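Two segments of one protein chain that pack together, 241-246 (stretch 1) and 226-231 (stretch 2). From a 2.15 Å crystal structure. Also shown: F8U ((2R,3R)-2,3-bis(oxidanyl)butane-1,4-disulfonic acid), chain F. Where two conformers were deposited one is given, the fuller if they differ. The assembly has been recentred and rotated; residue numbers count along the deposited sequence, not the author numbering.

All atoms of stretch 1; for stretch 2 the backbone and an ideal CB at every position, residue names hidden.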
# COMPACT_ATOMS: atom_id res chain seq x y z
N HIS A 241 13.15 14.17 9.10
CA HIS A 241 13.67 15.07 10.12
C HIS A 241 12.97 14.80 11.44
O HIS A 241 11.74 14.70 11.48
CB HIS A 241 13.47 16.53 9.73
CG HIS A 241 14.43 16.99 8.69
ND1 HIS A 241 15.62 17.62 8.99
CD2 HIS A 241 14.40 16.88 7.34
CE1 HIS A 241 16.27 17.89 7.88
NE2 HIS A 241 15.56 17.45 6.86
N ILE A 242 13.74 14.70 12.52
CA ILE A 242 13.22 14.40 13.85
C ILE A 242 13.66 15.51 14.79
O ILE A 242 14.86 15.77 14.93
CB ILE A 242 13.70 13.03 14.35
CG1 ILE A 242 13.30 11.95 13.36
CG2 ILE A 242 13.15 12.74 15.73
CD1 ILE A 242 13.86 10.58 13.71
N TYR A 243 12.70 16.16 15.42
CA TYR A 243 12.97 17.23 16.37
C TYR A 243 12.73 16.70 17.77
O TYR A 243 11.70 16.05 18.02
CB TYR A 243 12.09 18.46 16.12
CG TYR A 243 12.22 19.14 14.76
CD1 TYR A 243 12.89 18.52 13.70
CD2 TYR A 243 11.66 20.40 14.53
CE1 TYR A 243 12.99 19.13 12.45
CE2 TYR A 243 11.77 21.02 13.28
CZ TYR A 243 12.44 20.37 12.25
OH TYR A 243 12.57 20.96 11.00
N HIS A 244 13.67 16.98 18.66
CA HIS A 244 13.46 16.69 20.10
C HIS A 244 13.89 17.93 20.89
O HIS A 244 14.71 18.67 20.40
CB HIS A 244 14.14 15.40 20.56
CG HIS A 244 15.38 15.09 19.83
ND1 HIS A 244 15.50 13.97 19.03
CD2 HIS A 244 16.56 15.74 19.77
CE1 HIS A 244 16.69 13.97 18.48
NE2 HIS A 244 17.36 15.03 18.93
N ARG A 245 13.46 18.03 22.14
CA ARG A 245 13.81 19.20 22.95
C ARG A 245 15.31 19.19 23.27
O ARG A 245 15.82 18.25 23.89
CB ARG A 245 12.97 19.22 24.23
CG ARG A 245 11.47 19.13 23.95
CD ARG A 245 10.60 19.33 25.19
NE ARG A 245 9.65 18.23 25.37
CZ ARG A 245 8.32 18.37 25.38
NH1 ARG A 245 7.54 17.31 25.56
NH2 ARG A 245 7.78 19.57 25.22
N GLY A 246 16.02 20.24 22.84
CA GLY A 246 17.47 20.19 22.70
C GLY A 246 18.27 21.47 22.87
O GLY A 246 18.08 22.21 23.85
N UNK A 226 4.74 12.74 18.61
CA UNK A 226 4.74 12.04 19.89
C UNK A 226 4.82 13.08 20.99
O UNK A 226 4.96 14.28 20.75
CB UNK A 226 5.90 11.04 19.99
N UNK A 227 4.75 12.61 22.24
CA UNK A 227 4.84 13.51 23.38
C UNK A 227 6.17 14.24 23.45
O UNK A 227 6.24 15.33 24.03
CB UNK A 227 4.62 12.73 24.68
N UNK A 228 7.23 13.68 22.88
CA UNK A 228 8.55 14.30 23.00
C UNK A 228 9.29 14.41 21.68
O UNK A 228 10.48 14.73 21.70
CB UNK A 228 9.41 13.51 23.99
N UNK A 229 8.63 14.16 20.55
CA UNK A 229 9.31 14.15 19.26
C UNK A 229 8.39 14.68 18.18
O UNK A 229 7.16 14.62 18.29
CB UNK A 229 9.79 12.74 18.91
N UNK A 230 9.01 15.16 17.10
CA UNK A 230 8.28 15.53 15.89
C UNK A 230 9.04 14.99 14.69
O UNK A 230 10.20 15.35 14.48
CB UNK A 230 8.10 17.05 15.79
N UNK A 231 8.41 14.13 13.91
CA UNK A 231 9.00 13.58 12.70
C UNK A 231 8.31 14.19 11.48
O UNK A 231 7.08 14.16 11.38
CB UNK A 231 8.89 12.05 12.68
C01 F8U F . 3.77 22.47 8.14
C02 F8U F . 4.83 23.17 7.28
C03 F8U F . 6.18 22.49 7.07
C04 F8U F . 6.62 21.45 8.09
O06 F8U F . 9.20 21.57 6.94
O07 F8U F . 9.06 20.58 8.99
O08 F8U F . 8.12 19.54 6.97
O09 F8U F . 7.14 23.48 7.09
O10 F8U F . 4.33 23.29 5.99
O12 F8U F . 3.23 23.73 10.60
O13 F8U F . 3.65 21.50 10.76
O14 F8U F . 5.53 22.93 10.08
S05 F8U F . 8.27 20.75 7.75
S11 F8U F . 4.06 22.69 9.93

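The strand at 229-231 runs antiparallel to the strand of stretch 1, and its register governs what those three positions can hold; positions 226 to 228 lie before it, in a loop or turn.

Position 226 lies beyond the reach of stretch 1: nothing comes within 5.5 Å of its ideal CB, so stretch 1 leaves the choice open. The deposited residue is Trp226. Its ring makes no contact here, although its backbone N bonds to the O of residue 229, 3.1 Å away.

At position 227 the CA-to-CB bond points away from stretch 1, which suits almost any side chain, polar ones included. Gln227 is found, and its contribution is mainly through the backbone: its O lies 2.8 Å from Arg245 NH1, at an angle too poor for a hydrogen bond.

Position 228 is more telling. Its CB points sideways, but the ideal CB is 4.5 Å from Arg245 NH1, a positive charge that a short acidic side chain could meet; a polar amide would also be reasonable. Asp228 takes the place with chi1 in m, and Arg245 NH1 donates to its OD1 at 2.7 Å and 176°, a nearly straight hydrogen bond within a salt bridge. A water also joins the backbones, donating to Asp228 O (3.0 Å) and accepting from Arg245 N (2.7 Å).

The CB of position 229 lies on the same face as the side chains of Ile242 and His244, 4.6 Å from Ile242 CG2 and 5.4 Å from His244 CB. A long side chain with an apolar stem and a polar end could use both neighbours, while a branched aliphatic one could meet the isoleucine alone. Arg229 has such a form: its CG is 4.2 Å from Ile242 CG2, and its NH1 reaches to 3.1 Å from His244 ND1.

Position 230 pairs with Tyr243 through two backbone hydrogen bonds, 230 N to Tyr243 O (3.0 Å) and Tyr243 N to 230 O (2.8 Å). Its CB is 4.2 Å from Tyr243 CB, on the same face, so an aromatic or large aliphatic group could cover the tyrosine ring. Tyr230 presents its ring edge to the Tyr243 face, with centroids 4.9 Å apart and planes at 65°; Tyr230 CD1 approaches Tyr243 CG to 3.6 Å. A phenol adds reach, and Tyr230 OH donates to F8U O07 at 2.8 Å.

Position 231 opposes Ile242, their CA atoms 4.5 Å apart, and its CB is 4.5 Å from Ile242 CG1. A small or medium apolar group fits this neighbour. Ala231 supplies just a methyl, while its CA approaches His241 O at 3.2 Å in a CA-H...O contact.

Stretch 2, residues 226-231: WQDRYA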
# COMPACT_ATOMS: atom_id res chain seq x y z
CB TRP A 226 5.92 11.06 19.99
CG TRP A 226 5.91 9.93 19.01
CD1 TRP A 226 5.46 8.65 19.22
CD2 TRP A 226 6.41 9.95 17.66
NE1 TRP A 226 5.63 7.89 18.10
CE2 TRP A 226 6.22 8.66 17.13
CE3 TRP A 226 6.99 10.94 16.86
CZ2 TRP A 226 6.59 8.33 15.82
CZ3 TRP A 226 7.36 10.61 15.58
CH2 TRP A 226 7.17 9.31 15.07
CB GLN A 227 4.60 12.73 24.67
CG GLN A 227 4.13 13.57 25.83
CD GLN A 227 3.09 12.85 26.65
OE1 GLN A 227 2.51 11.85 26.21
NE2 GLN A 227 2.83 13.36 27.85
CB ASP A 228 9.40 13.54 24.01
CG ASP A 228 8.90 13.70 25.43
OD1 ASP A 228 8.74 14.87 25.87
OD2 ASP A 228 8.67 12.66 26.09
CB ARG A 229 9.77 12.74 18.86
CG ARG A 229 11.12 12.37 19.39
CD ARG A 229 11.26 10.88 19.60
NE ARG A 229 11.95 10.59 20.86
CZ ARG A 229 13.21 10.93 21.14
NH1 ARG A 229 13.95 11.58 20.25
NH2 ARG A 229 13.73 10.62 22.32
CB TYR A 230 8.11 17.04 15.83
CG TYR A 230 7.87 17.67 14.47
CD1 TYR A 230 8.93 18.20 13.74
CD2 TYR A 230 6.59 17.82 13.96
CE1 TYR A 230 8.72 18.82 12.51
CE2 TYR A 230 6.37 18.43 12.74
CZ TYR A 230 7.44 18.94 12.02
OH TYR A 230 7.23 19.56 10.80
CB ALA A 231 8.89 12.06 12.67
O HOH W 1 12.43 15.95 23.61
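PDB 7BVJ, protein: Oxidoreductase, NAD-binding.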